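PDB 5N7Q: putative cathepsin d from Ixodes ricinus, which probably acts as a pepsin-like aspartic endopeptidase that cleaves proteins, and is caught here bound to the inhibitor pepstatin A. Local coordinates for residues K277-R282 with G320-I325; D202-V207 with V270-S275; S65-A70 with S89-R94; A98-Q103 with D142-Q147. One frame throughout, in Å; residues are numbered along the deposited sequence.

Contact 1 of 4, residues K277-R282 with G320-I325; sequences KEFSLR and GPYYTI
Y322 reaches across to the backbone of strand 277-281 and donates its hydroxyl to a main-chain carbonyl, with OH 2.7 Å from S280 O. The donor lies in the plane of that carbonyl, on a lone pair, and S280 O in turn sits in the plane of the phenol ring, at its edge. F279, its CG anti to the carbonyl carbon (chi1 -67°), comes in over one face of the same ring. Its CD1 lies 3.7 Å from both Y322 CD1 and Y322 CE1, displaced from the ring centre toward the rim. With the planes at 89°, this is a T-shaped (edge-to-face) pair in which F279 supplies the edge. F279 CB covers another part of that face in a CH-pi contact, 4.3 Å from the ring centroid of Y322. L281 CD2 touches the rim at Y322 CE2 (4.1 Å) and also packs on P321 CG (3.7 Å), L281 and P321 crossing at about a right angle.

In the next shell, F279 and L281 are tied by backbone bonds to F272 and V270 of the adjoining strand, while the ring of F318 also meets Y322. T324 OG1 bonds back to Y322 O at 3.0 Å. Strand 322-327 in turn pairs with strand 155-160, which brings residues from the two halves of the pepsin fold together. The phenol oxygen's in-plane bond probably holds the ring turned with its face toward F279.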
loop_
_atom_site.group_PDB
_atom_site.type_symbol
_atom_site.label_atom_id
_atom_site.label_comp_id
_atom_site.label_asym_id
_atom_site.label_seq_id
_atom_site.Cartn_x
_atom_site.Cartn_y
_atom_site.Cartn_z
ATOM N N LYS A 277 -18.197 5.368 12.862
ATOM C CA LYS A 277 -17.395 6.551 13.156
ATOM C C LYS A 277 -16.982 7.239 11.860
ATOM O O LYS A 277 -16.674 6.586 10.849
ATOM C CB LYS A 277 -16.166 6.177 13.965
ATOM C CG LYS A 277 -15.329 7.385 14.328
ATOM C CD LYS A 277 -14.264 7.083 15.354
ATOM C CE LYS A 277 -13.432 8.315 15.629
ATOM N NZ LYS A 277 -14.155 9.343 16.427
ATOM N N GLU A 278 -16.928 8.562 11.911
ATOM C CA GLU A 278 -16.522 9.358 10.750
ATOM C C GLU A 278 -15.017 9.527 10.688
ATOM O O GLU A 278 -14.386 9.927 11.665
ATOM C CB GLU A 278 -17.191 10.725 10.775
ATOM C CG GLU A 278 -18.688 10.611 10.512
ATOM C CD GLU A 278 -19.387 11.928 10.224
ATOM O OE1 GLU A 278 -18.741 12.995 10.214
ATOM O OE2 GLU A 278 -20.612 11.867 10.002
ATOM N N PHE A 279 -14.471 9.281 9.505
ATOM C CA PHE A 279 -13.057 9.487 9.208
ATOM C C PHE A 279 -12.998 10.530 8.076
ATOM O O PHE A 279 -13.219 10.207 6.911
ATOM C CB PHE A 279 -12.410 8.148 8.813
ATOM C CG PHE A 279 -12.365 7.173 9.951
ATOM C CD1 PHE A 279 -11.302 7.165 10.828
ATOM C CD2 PHE A 279 -13.429 6.315 10.162
ATOM C CE1 PHE A 279 -11.294 6.304 11.912
ATOM C CE2 PHE A 279 -13.429 5.446 11.239
ATOM C CZ PHE A 279 -12.350 5.445 12.108
ATOM N N SER A 280 -12.693 11.756 8.468
ATOM C CA SER A 280 -12.714 12.934 7.583
ATOM C C SER A 280 -11.357 13.139 6.910
ATOM O O SER A 280 -10.304 12.912 7.506
ATOM C CB SER A 280 -13.101 14.150 8.430
ATOM O OG SER A 280 -13.289 15.302 7.625
ATOM N N LEU A 281 -11.404 13.559 5.648
ATOM C CA LEU A 281 -10.232 13.961 4.898
ATOM C C LEU A 281 -10.444 15.405 4.450
ATOM O O LEU A 281 -11.418 15.691 3.780
ATOM C CB LEU A 281 -10.081 13.073 3.660
ATOM C CG LEU A 281 -9.937 11.586 3.959
ATOM C CD1 LEU A 281 -10.040 10.809 2.669
ATOM C CD2 LEU A 281 -8.588 11.316 4.603
ATOM N N ARG A 282 -9.518 16.279 4.821
ATOM C CA ARG A 282 -9.486 17.655 4.318
ATOM C C ARG A 282 -8.903 17.657 2.936
ATOM O O ARG A 282 -8.198 16.709 2.535
ATOM C CB ARG A 282 -8.588 18.491 5.228
ATOM C CG ARG A 282 -9.033 18.547 6.687
ATOM C CD ARG A 282 -7.902 19.020 7.610
ATOM N NE ARG A 282 -7.284 20.246 7.147
ATOM C CZ ARG A 282 -6.012 20.631 7.327
ATOM N NH1 ARG A 282 -5.135 19.894 8.012
ATOM N NH2 ARG A 282 -5.617 21.783 6.799
ATOM N N GLY A 320 -2.368 7.685 5.577
ATOM C CA GLY A 320 -1.534 8.706 6.226
ATOM C C GLY A 320 -2.187 9.374 7.420
ATOM O O GLY A 320 -1.638 9.373 8.528
ATOM N N PRO A 321 -3.363 9.989 7.219
ATOM C CA PRO A 321 -4.017 10.664 8.368
ATOM C C PRO A 321 -4.583 9.686 9.408
ATOM O O PRO A 321 -4.857 10.094 10.542
ATOM C CB PRO A 321 -5.126 11.527 7.707
ATOM C CG PRO A 321 -5.287 10.976 6.342
ATOM C CD PRO A 321 -3.951 10.425 5.937
ATOM N N TYR A 322 -4.753 8.424 9.013
ATOM C CA TYR A 322 -5.240 7.382 9.922
ATOM C C TYR A 322 -4.222 6.262 10.042
ATOM O O TYR A 322 -4.002 5.500 9.113
ATOM C CB TYR A 322 -6.635 6.914 9.497
ATOM C CG TYR A 322 -7.585 8.109 9.547
ATOM C CD1 TYR A 322 -7.947 8.660 10.760
ATOM C CD2 TYR A 322 -7.988 8.778 8.400
ATOM C CE1 TYR A 322 -8.715 9.795 10.839
ATOM C CE2 TYR A 322 -8.761 9.914 8.463
ATOM C CZ TYR A 322 -9.102 10.431 9.693
ATOM O OH TYR A 322 -9.898 11.566 9.753
ATOM N N TYR A 323 -3.550 6.221 11.188
ATOM C CA TYR A 323 -2.678 5.118 11.574
ATOM C C TYR A 323 -3.484 3.808 11.543
ATOM O O TYR A 323 -4.631 3.785 11.991
ATOM C CB TYR A 323 -2.182 5.385 12.977
ATOM C CG TYR A 323 -1.129 4.450 13.514
ATOM C CD1 TYR A 323 0.120 4.337 12.889
ATOM C CD2 TYR A 323 -1.339 3.713 14.663
ATOM C CE1 TYR A 323 1.101 3.503 13.382
ATOM C CE2 TYR A 323 -0.366 2.876 15.164
ATOM C CZ TYR A 323 0.865 2.777 14.550
ATOM O OH TYR A 323 1.838 1.965 15.065
ATOM N N THR A 324 -2.901 2.749 10.972
ATOM C CA THR A 324 -3.681 1.576 10.647
ATOM C C THR A 324 -3.013 0.353 11.223
ATOM O O THR A 324 -1.813 0.147 11.082
ATOM C CB THR A 324 -3.881 1.411 9.154
ATOM O OG1 THR A 324 -4.474 2.609 8.628
ATOM C CG2 THR A 324 -4.818 0.288 8.830
ATOM N N ILE A 325 -3.830 -0.455 11.875
ATOM C CA ILE A 325 -3.438 -1.707 12.522
ATOM C C ILE A 325 -4.025 -2.855 11.706
ATOM O O ILE A 325 -5.233 -2.926 11.503
ATOM C CB ILE A 325 -3.975 -1.808 13.961
ATOM C CG1 ILE A 325 -3.400 -0.702 14.879
ATOM C CG2 ILE A 325 -3.579 -3.142 14.562
ATOM C CD1 ILE A 325 -4.018 0.669 14.696
#

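Contact 2 of 4, residues D202-V207 with V270-S275; sequences DGVKSV and VTFTIS
V204 and F272 face each other across two antiparallel strands as a non-hydrogen-bonded pair, their side chains lying alongside and pointing the same way. Starting at V204 CB, the branch first passes the T271 carbonyl, 4.2 Å from T271 O. CG1, anti to the backbone N (chi1 178°), stands over one face of the F272 ring in a CH-pi contact, 4.2 Å from its centroid and offset toward the rim. CG2 lies over the same face, just outside the rim, 3.5 Å from F272 CE2. V270 CG1 adds a looser apolar neighbour to V204 CG1.

K205 and T271 lie side by side on the opposite face of the sheet, where K205 NZ forms a salt bridge with E278 of the next strand. Backbone bonds flank V204: K205 N gives to T271 O and T271 N to K205 O (2.8 Å), while T273 N meets G203 O almost straight, at 176°. At the other end, T273 O accepts from D202 N at 2.9 Å, and the D202 carboxylate turns to G276 N. With D202 and G203 both facing T273, the pair ends in a classic beta bulge, between antiparallel strands in the sheet of the C-terminal lobe of the pepsin fold.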
loop_
_atom_site.group_PDB
_atom_site.type_symbol
_atom_site.label_atom_id
_atom_site.label_comp_id
_atom_site.label_asym_id
_atom_site.label_seq_id
_atom_site.Cartn_x
_atom_site.Cartn_y
_atom_site.Cartn_z
ATOM N N ASP A 202 -19.696 2.024 5.811
ATOM C CA ASP A 202 -21.094 2.433 5.986
ATOM C C ASP A 202 -21.525 3.519 5.021
ATOM O O ASP A 202 -22.701 3.543 4.677
ATOM C CB ASP A 202 -21.350 2.951 7.394
ATOM C CG ASP A 202 -21.042 1.929 8.482
ATOM O OD1 ASP A 202 -21.079 0.713 8.232
ATOM O OD2 ASP A 202 -20.731 2.363 9.611
ATOM N N GLY A 203 -20.628 4.448 4.679
ATOM C CA GLY A 203 -20.950 5.524 3.741
ATOM C C GLY A 203 -19.767 6.395 3.414
ATOM O O GLY A 203 -18.721 6.307 4.056
ATOM N N VAL A 204 -19.939 7.222 2.388
ATOM C CA VAL A 204 -18.922 8.174 1.947
ATOM C C VAL A 204 -19.692 9.449 1.644
ATOM O O VAL A 204 -20.764 9.370 1.029
ATOM C CB VAL A 204 -18.193 7.674 0.679
ATOM C CG1 VAL A 204 -17.165 8.694 0.192
ATOM C CG2 VAL A 204 -17.509 6.338 0.916
ATOM N N LYS A 205 -19.224 10.594 2.104
ATOM C CA LYS A 205 -19.969 11.837 1.846
ATOM C C LYS A 205 -19.073 13.033 1.772
ATOM O O LYS A 205 -17.949 13.012 2.280
ATOM C CB LYS A 205 -21.018 12.070 2.931
ATOM C CG LYS A 205 -20.459 12.348 4.314
ATOM C CD LYS A 205 -21.558 12.576 5.341
ATOM C CE LYS A 205 -20.964 12.642 6.745
ATOM N NZ LYS A 205 -21.992 12.741 7.815
ATOM N N SER A 206 -19.591 14.090 1.150
ATOM C CA SER A 206 -18.956 15.394 1.181
ATOM C C SER A 206 -20.052 16.416 1.364
ATOM O O SER A 206 -21.092 16.323 0.699
ATOM C CB SER A 206 -18.212 15.656 -0.120
ATOM O OG SER A 206 -17.445 16.842 0.023
ATOM N N VAL A 207 -19.849 17.347 2.280
ATOM C CA VAL A 207 -20.863 18.336 2.633
ATOM C C VAL A 207 -20.191 19.692 2.515
ATOM O O VAL A 207 -19.430 20.098 3.385
ATOM C CB VAL A 207 -21.379 18.104 4.067
ATOM C CG1 VAL A 207 -22.547 19.036 4.373
ATOM C CG2 VAL A 207 -21.763 16.646 4.273
ATOM N N VAL A 270 -14.066 15.336 2.684
ATOM C CA VAL A 270 -14.714 14.088 2.271
ATOM C C VAL A 270 -14.581 13.095 3.419
ATOM O O VAL A 270 -13.510 12.943 3.984
ATOM C CB VAL A 270 -14.095 13.533 0.982
ATOM C CG1 VAL A 270 -14.670 12.191 0.584
ATOM C CG2 VAL A 270 -14.291 14.511 -0.178
ATOM N N THR A 271 -15.681 12.433 3.772
ATOM C CA THR A 271 -15.742 11.626 4.999
ATOM C C THR A 271 -16.153 10.194 4.710
ATOM O O THR A 271 -17.150 9.957 4.013
ATOM C CB THR A 271 -16.724 12.266 5.976
ATOM O OG1 THR A 271 -16.320 13.611 6.243
ATOM C CG2 THR A 271 -16.809 11.471 7.294
ATOM N N PHE A 272 -15.411 9.233 5.285
ATOM C CA PHE A 272 -15.706 7.793 5.227
ATOM C C PHE A 272 -16.194 7.368 6.588
ATOM O O PHE A 272 -15.576 7.698 7.602
ATOM C CB PHE A 272 -14.448 6.983 4.866
ATOM C CG PHE A 272 -14.040 7.143 3.443
ATOM C CD1 PHE A 272 -13.394 8.314 3.038
ATOM C CD2 PHE A 272 -14.316 6.164 2.494
ATOM C CE1 PHE A 272 -13.053 8.495 1.707
ATOM C CE2 PHE A 272 -13.978 6.347 1.166
ATOM C CZ PHE A 272 -13.353 7.510 0.774
ATOM N N THR A 273 -17.349 6.716 6.626
ATOM C CA THR A 273 -17.916 6.236 7.881
ATOM C C THR A 273 -17.637 4.743 7.971
ATOM O O THR A 273 -18.049 3.973 7.113
ATOM C CB THR A 273 -19.415 6.530 7.987
ATOM O OG1 THR A 273 -19.612 7.957 7.975
ATOM C CG2 THR A 273 -19.964 5.954 9.318
ATOM N N ILE A 274 -16.933 4.338 9.028
ATOM C CA ILE A 274 -16.491 2.963 9.202
ATOM C C ILE A 274 -16.763 2.588 10.643
ATOM O O ILE A 274 -16.392 3.324 11.548
ATOM C CB ILE A 274 -14.968 2.808 8.905
ATOM C CG1 ILE A 274 -14.615 3.420 7.528
ATOM C CG2 ILE A 274 -14.569 1.349 9.028
ATOM C CD1 ILE A 274 -13.113 3.491 7.261
ATOM N N SER A 275 -17.459 1.479 10.845
ATOM C CA SER A 275 -17.909 1.067 12.191
ATOM C C SER A 275 -18.656 2.190 12.933
ATOM O O SER A 275 -18.531 2.347 14.144
ATOM C CB SER A 275 -16.737 0.503 13.009
ATOM O OG SER A 275 -16.257 -0.708 12.418
HETATM O O HOH W 1 -18.263 -0.185 8.670
#

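Contact 3 of 4, residues S65-A70 with S89-R94; sequences SSTYEA and SKDVCR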
loop_
_atom_site.group_PDB
_atom_site.type_symbol
_atom_site.label_atom_id
_atom_site.label_comp_id
_atom_site.label_asym_id
_atom_site.label_seq_id
_atom_site.Cartn_x
_atom_site.Cartn_y
_atom_site.Cartn_z
ATOM N N SER A 65 24.847 -16.571 -2.149
ATOM C CA SER A 65 24.186 -16.839 -0.880
ATOM C C SER A 65 24.276 -18.310 -0.468
ATOM O O SER A 65 23.762 -19.183 -1.155
ATOM C CB SER A 65 22.702 -16.432 -0.944
ATOM O OG SER A 65 22.086 -16.774 0.279
ATOM N N SER A 66 24.855 -18.568 0.696
ATOM C CA SER A 66 24.988 -19.927 1.210
ATOM C C SER A 66 23.699 -20.504 1.781
ATOM O O SER A 66 23.648 -21.687 2.089
ATOM C CB SER A 66 26.088 -19.971 2.263
ATOM O OG SER A 66 25.796 -19.153 3.366
ATOM N N THR A 67 22.670 -19.672 1.960
ATOM C CA THR A 67 21.370 -20.107 2.437
ATOM C C THR A 67 20.296 -20.203 1.340
ATOM O O THR A 67 19.160 -20.618 1.610
ATOM C CB THR A 67 20.894 -19.211 3.600
ATOM O OG1 THR A 67 21.083 -17.848 3.247
ATOM C CG2 THR A 67 21.690 -19.552 4.884
ATOM N N TYR A 68 20.664 -19.849 0.098
ATOM C CA TYR A 68 19.781 -20.013 -1.046
ATOM C C TYR A 68 19.360 -21.452 -1.276
ATOM O O TYR A 68 20.201 -22.371 -1.184
ATOM C CB TYR A 68 20.464 -19.481 -2.294
ATOM C CG TYR A 68 20.022 -20.087 -3.609
ATOM C CD1 TYR A 68 18.788 -19.767 -4.188
ATOM C CD2 TYR A 68 20.862 -20.990 -4.280
ATOM C CE1 TYR A 68 18.394 -20.328 -5.393
ATOM C CE2 TYR A 68 20.480 -21.544 -5.477
ATOM C CZ TYR A 68 19.259 -21.209 -6.037
ATOM O OH TYR A 68 18.879 -21.782 -7.231
ATOM N N GLU A 69 18.075 -21.640 -1.564
ATOM C CA GLU A 69 17.554 -22.909 -2.018
ATOM C C GLU A 69 16.755 -22.686 -3.270
ATOM O O GLU A 69 15.900 -21.789 -3.337
ATOM C CB GLU A 69 16.662 -23.554 -0.948
ATOM C CG GLU A 69 17.370 -23.875 0.354
ATOM C CD GLU A 69 16.371 -24.319 1.396
ATOM O OE1 GLU A 69 16.059 -25.523 1.419
ATOM O OE2 GLU A 69 15.876 -23.466 2.161
ATOM N N ALA A 70 17.017 -23.497 -4.288
ATOM C CA ALA A 70 16.302 -23.422 -5.546
ATOM C C ALA A 70 14.845 -23.836 -5.411
ATOM O O ALA A 70 14.483 -24.638 -4.538
ATOM C CB ALA A 70 16.999 -24.319 -6.568
ATOM N N SER A 89 12.572 -18.575 -5.882
ATOM C CA SER A 89 13.709 -19.095 -5.094
ATOM C C SER A 89 13.358 -18.941 -3.624
ATOM O O SER A 89 12.297 -18.416 -3.289
ATOM C CB SER A 89 14.997 -18.332 -5.441
ATOM O OG SER A 89 15.361 -18.587 -6.800
ATOM N N LYS A 90 14.215 -19.442 -2.746
ATOM C CA LYS A 90 13.983 -19.343 -1.302
ATOM C C LYS A 90 15.266 -18.962 -0.609
ATOM O O LYS A 90 16.345 -19.455 -0.963
ATOM C CB LYS A 90 13.470 -20.707 -0.816
ATOM C CG LYS A 90 13.055 -20.854 0.644
ATOM C CD LYS A 90 12.095 -22.053 0.851
ATOM C CE LYS A 90 12.683 -23.384 0.377
ATOM N NZ LYS A 90 11.852 -24.574 0.779
ATOM N N ASP A 91 15.194 -18.075 0.379
ATOM C CA ASP A 91 16.392 -17.650 1.102
ATOM C C ASP A 91 15.955 -16.991 2.405
ATOM O O ASP A 91 14.748 -16.810 2.651
ATOM C CB ASP A 91 17.255 -16.698 0.238
ATOM C CG ASP A 91 18.738 -16.825 0.516
ATOM O OD1 ASP A 91 19.089 -17.181 1.668
ATOM O OD2 ASP A 91 19.553 -16.533 -0.378
ATOM N N VAL A 92 16.928 -16.659 3.229
ATOM C CA VAL A 92 16.712 -15.856 4.430
ATOM C C VAL A 92 16.311 -14.436 4.031
ATOM O O VAL A 92 16.927 -13.864 3.149
ATOM C CB VAL A 92 18.013 -15.797 5.266
ATOM C CG1 VAL A 92 17.877 -14.816 6.434
ATOM C CG2 VAL A 92 18.390 -17.184 5.782
ATOM N N CYS A 93 15.298 -13.870 4.703
ATOM C CA CYS A 93 14.837 -12.483 4.499
ATOM C C CYS A 93 14.909 -11.768 5.845
ATOM O O CYS A 93 14.428 -12.297 6.852
ATOM C CB CYS A 93 13.391 -12.467 4.001
ATOM S SG CYS A 93 12.671 -10.807 3.791
ATOM N N ARG A 94 15.564 -10.612 5.868
ATOM C CA ARG A 94 15.716 -9.831 7.095
ATOM C C ARG A 94 14.994 -8.506 7.009
ATOM O O ARG A 94 15.148 -7.755 6.045
ATOM C CB ARG A 94 17.196 -9.558 7.392
ATOM C CG ARG A 94 17.994 -10.824 7.557
ATOM C CD ARG A 94 19.437 -10.524 7.900
ATOM N NE ARG A 94 20.267 -11.699 7.725
ATOM C CZ ARG A 94 20.629 -12.204 6.543
ATOM N NH1 ARG A 94 20.244 -11.645 5.382
ATOM N NH2 ARG A 94 21.418 -13.275 6.520
HETATM O O HOH W 2 13.891 -26.463 2.539
#
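D91 receives two hydroxyls on its carboxylate, one at each oxygen: S65 OG donates to OD2 and T67 OG1 to OD1, both at 2.6 Å. Each carboxylate oxygen accepts through its syn lone pair, so the donors come in on the inner sides of the two oxygens. T67 manages this with OG1 between its backbone N and carbonyl carbon (chi1 47°), the crowded position. D91 OD1 takes a second bond on its anti side from V92 N, 2.7 Å away, and D91 OD2 is also met by the hydroxyl of Y60. This buried carboxylate is therefore gripped by several donors that would help to stabilise its negative charge. S65 and T67 belong to a type I turn, and T26 bonds to the hydroxyls of both, tying the turn to a neighbouring loop.

Beyond the turn the chain enters antiparallel pairing: E69 N gives to K90 O at 2.9 Å and K90 N returns a bond to E69 O. The charged tips of these two residues remain apart, but a water links them, 2.6 Å from E69 OE1. Packing is lighter, with Y68 CE1 lying 3.8 Å from S89 OG, near the plane of the ring; that hydroxyl is hydrogen-bonded to E107 OE2. The contact closes the open end of the beta hairpin 69-79/82-95, whose tip in pepsin-like enzymes is the flap over the active-site cleft.

Contact 4 of 4, residues A98-Q103 with D142-Q147; sequences AKVSGQ and DNMMKQ
N143 and Q147 carry their amides to the strand corner at S101 and G102 by different torsions: CG of N143 sits off the staggered positions (chi1 -148°), whereas the Q147 side chain runs out extended. N143, in the last turn of helix 140-146, and Q147, just after it, project toward strand 98-101, across which the helix packs in the N-terminal lobe of the pepsin fold. Helix and strand axes stand at 95°.

The Q147 amide engages S101 through both backbone groups. Its OE1 accepts from S101 N at 3.1 Å, in the amide plane and on a lone pair, and its NE2 gives to S101 O at 2.9 Å, somewhat tilted from the amide plane. Q147 thereby occupies the strand's main-chain polar groups at this point much as another strand would. N143 ND2 points into the bend beside it. Its firmer bond goes to Q103 OE1 (3.0 Å), the donor standing well above the plane of the Q103 amide, while its bonds to S101 O and G102 O are weak. Q103 is itself positioned by NE2, which reaches V138 O, and N143 OD1 takes a further weak bond from Q147 NE2.

Beside these amides the contact turns apolar. V100 CG1 lies 3.7 Å from N143 CB, and V100 CG2 meets M144 CG, the two side chains crossing at about a right angle. M144 is bent at its last torsion (chi3 89°), which sets CE 4.0 Å from A98 CB.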
loop_
_atom_site.group_PDB
_atom_site.type_symbol
_atom_site.label_atom_id
_atom_site.label_comp_id
_atom_site.label_asym_id
_atom_site.label_seq_id
_atom_site.Cartn_x
_atom_site.Cartn_y
_atom_site.Cartn_z
ATOM N N ALA A 98 14.770 -8.984 12.618
ATOM C CA ALA A 98 14.052 -10.222 12.351
ATOM C C ALA A 98 14.771 -10.990 11.250
ATOM O O ALA A 98 15.060 -10.416 10.213
ATOM C CB ALA A 98 12.618 -9.958 11.935
ATOM N N LYS A 99 15.015 -12.266 11.501
ATOM C CA LYS A 99 15.630 -13.185 10.530
ATOM C C LYS A 99 14.594 -14.220 10.151
ATOM O O LYS A 99 14.289 -15.123 10.932
ATOM C CB LYS A 99 16.844 -13.893 11.125
ATOM C CG LYS A 99 17.862 -12.976 11.759
ATOM C CD LYS A 99 18.914 -12.493 10.786
ATOM C CE LYS A 99 20.073 -11.829 11.517
ATOM N NZ LYS A 99 21.375 -12.060 10.835
ATOM N N VAL A 100 14.060 -14.084 8.956
ATOM C CA VAL A 100 12.943 -14.906 8.504
ATOM C C VAL A 100 13.542 -15.972 7.606
ATOM O O VAL A 100 13.854 -15.719 6.444
ATOM C CB VAL A 100 11.896 -14.081 7.724
ATOM C CG1 VAL A 100 10.680 -14.954 7.403
ATOM C CG2 VAL A 100 11.511 -12.835 8.513
ATOM N N SER A 101 13.721 -17.158 8.169
ATOM C CA SER A 101 14.274 -18.296 7.424
ATOM C C SER A 101 13.345 -18.854 6.331
ATOM O O SER A 101 12.102 -18.797 6.431
ATOM C CB SER A 101 14.655 -19.427 8.386
ATOM O OG SER A 101 15.679 -19.008 9.286
ATOM N N GLY A 102 13.949 -19.407 5.283
ATOM C CA GLY A 102 13.191 -20.161 4.290
ATOM C C GLY A 102 12.073 -19.379 3.630
ATOM O O GLY A 102 10.955 -19.885 3.490
ATOM N N GLN A 103 12.381 -18.153 3.210
ATOM C CA GLN A 103 11.381 -17.255 2.649
ATOM C C GLN A 103 11.346 -17.339 1.113
ATOM O O GLN A 103 12.326 -16.985 0.450
ATOM C CB GLN A 103 11.635 -15.806 3.086
ATOM C CG GLN A 103 10.660 -14.793 2.491
ATOM C CD GLN A 103 9.222 -15.101 2.870
ATOM O OE1 GLN A 103 8.953 -15.328 4.047
ATOM N NE2 GLN A 103 8.325 -15.162 1.891
ATOM N N ASP A 142 3.335 -14.071 7.208
ATOM C CA ASP A 142 2.924 -15.411 7.595
ATOM C C ASP A 142 4.085 -16.284 8.072
ATOM O O ASP A 142 3.965 -17.063 9.032
ATOM C CB ASP A 142 2.262 -16.074 6.398
ATOM C CG ASP A 142 0.837 -15.630 6.231
ATOM O OD1 ASP A 142 0.634 -14.460 5.850
ATOM O OD2 ASP A 142 -0.068 -16.424 6.534
ATOM N N ASN A 143 5.216 -16.145 7.390
ATOM C CA ASN A 143 6.439 -16.867 7.767
ATOM C C ASN A 143 6.983 -16.380 9.132
ATOM O O ASN A 143 7.381 -17.194 9.973
ATOM C CB ASN A 143 7.483 -16.708 6.659
ATOM C CG ASN A 143 8.384 -17.912 6.513
ATOM O OD1 ASN A 143 8.151 -18.967 7.115
ATOM N ND2 ASN A 143 9.428 -17.758 5.716
ATOM N N MET A 144 6.928 -15.073 9.382
ATOM C CA MET A 144 7.242 -14.514 10.696
ATOM C C MET A 144 6.353 -15.129 11.769
ATOM O O MET A 144 6.856 -15.551 12.827
ATOM C CB MET A 144 7.091 -12.998 10.688
ATOM C CG MET A 144 8.155 -12.307 9.859
ATOM S SD MET A 144 7.879 -10.540 9.667
ATOM C CE MET A 144 8.724 -9.903 11.102
ATOM N N MET A 145 5.052 -15.197 11.521
ATOM C CA MET A 145 4.132 -15.804 12.487
ATOM C C MET A 145 4.435 -17.275 12.729
ATOM O O MET A 145 4.470 -17.727 13.877
ATOM C CB MET A 145 2.684 -15.662 12.037
ATOM C CG MET A 145 2.181 -14.229 12.084
ATOM S SD MET A 145 0.396 -14.151 11.876
ATOM C CE MET A 145 0.241 -14.948 10.288
ATOM N N LYS A 146 4.664 -18.015 11.651
ATOM C CA LYS A 146 5.021 -19.451 11.767
ATOM C C LYS A 146 6.269 -19.667 12.620
ATOM O O LYS A 146 6.327 -20.604 13.425
ATOM C CB LYS A 146 5.250 -20.044 10.380
ATOM C CG LYS A 146 3.994 -20.433 9.638
ATOM C CD LYS A 146 4.313 -20.908 8.226
ATOM C CE LYS A 146 3.080 -21.318 7.413
ATOM N NZ LYS A 146 1.962 -20.317 7.391
ATOM N N GLN A 147 7.244 -18.768 12.480
ATOM C CA GLN A 147 8.498 -18.844 13.231
ATOM C C GLN A 147 8.423 -18.197 14.634
ATOM O O GLN A 147 9.444 -18.104 15.325
ATOM C CB GLN A 147 9.629 -18.239 12.386
ATOM C CG GLN A 147 9.839 -19.055 11.115
ATOM C CD GLN A 147 10.823 -18.453 10.134
ATOM O OE1 GLN A 147 11.863 -17.946 10.519
ATOM N NE2 GLN A 147 10.529 -18.580 8.838
#

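Contact 2 and one strand of contact 1 (277-281) lie in the same sheet of the C-terminal lobe, where strands 270-274 and 277-281 adjoin, and the two contact centres lie about 11 Å apart. Contacts 3 and 4 form a similar couple in the other lobe, where strand 82-95 pairs with strand 98-101 and D91 O meets Q103 N. The couples differ in chemistry: contact 1 is mainly aromatic and contact 2 mainly backbone pairing, whereas contact 3 relies on a carboxylate and contact 4 on two amides. All four are partly buried. Contact 1 lies nearest the chain's centre, at about 15 Å, and contact 3 farthest, at about 26 Å, where exposed E69 borders solvent.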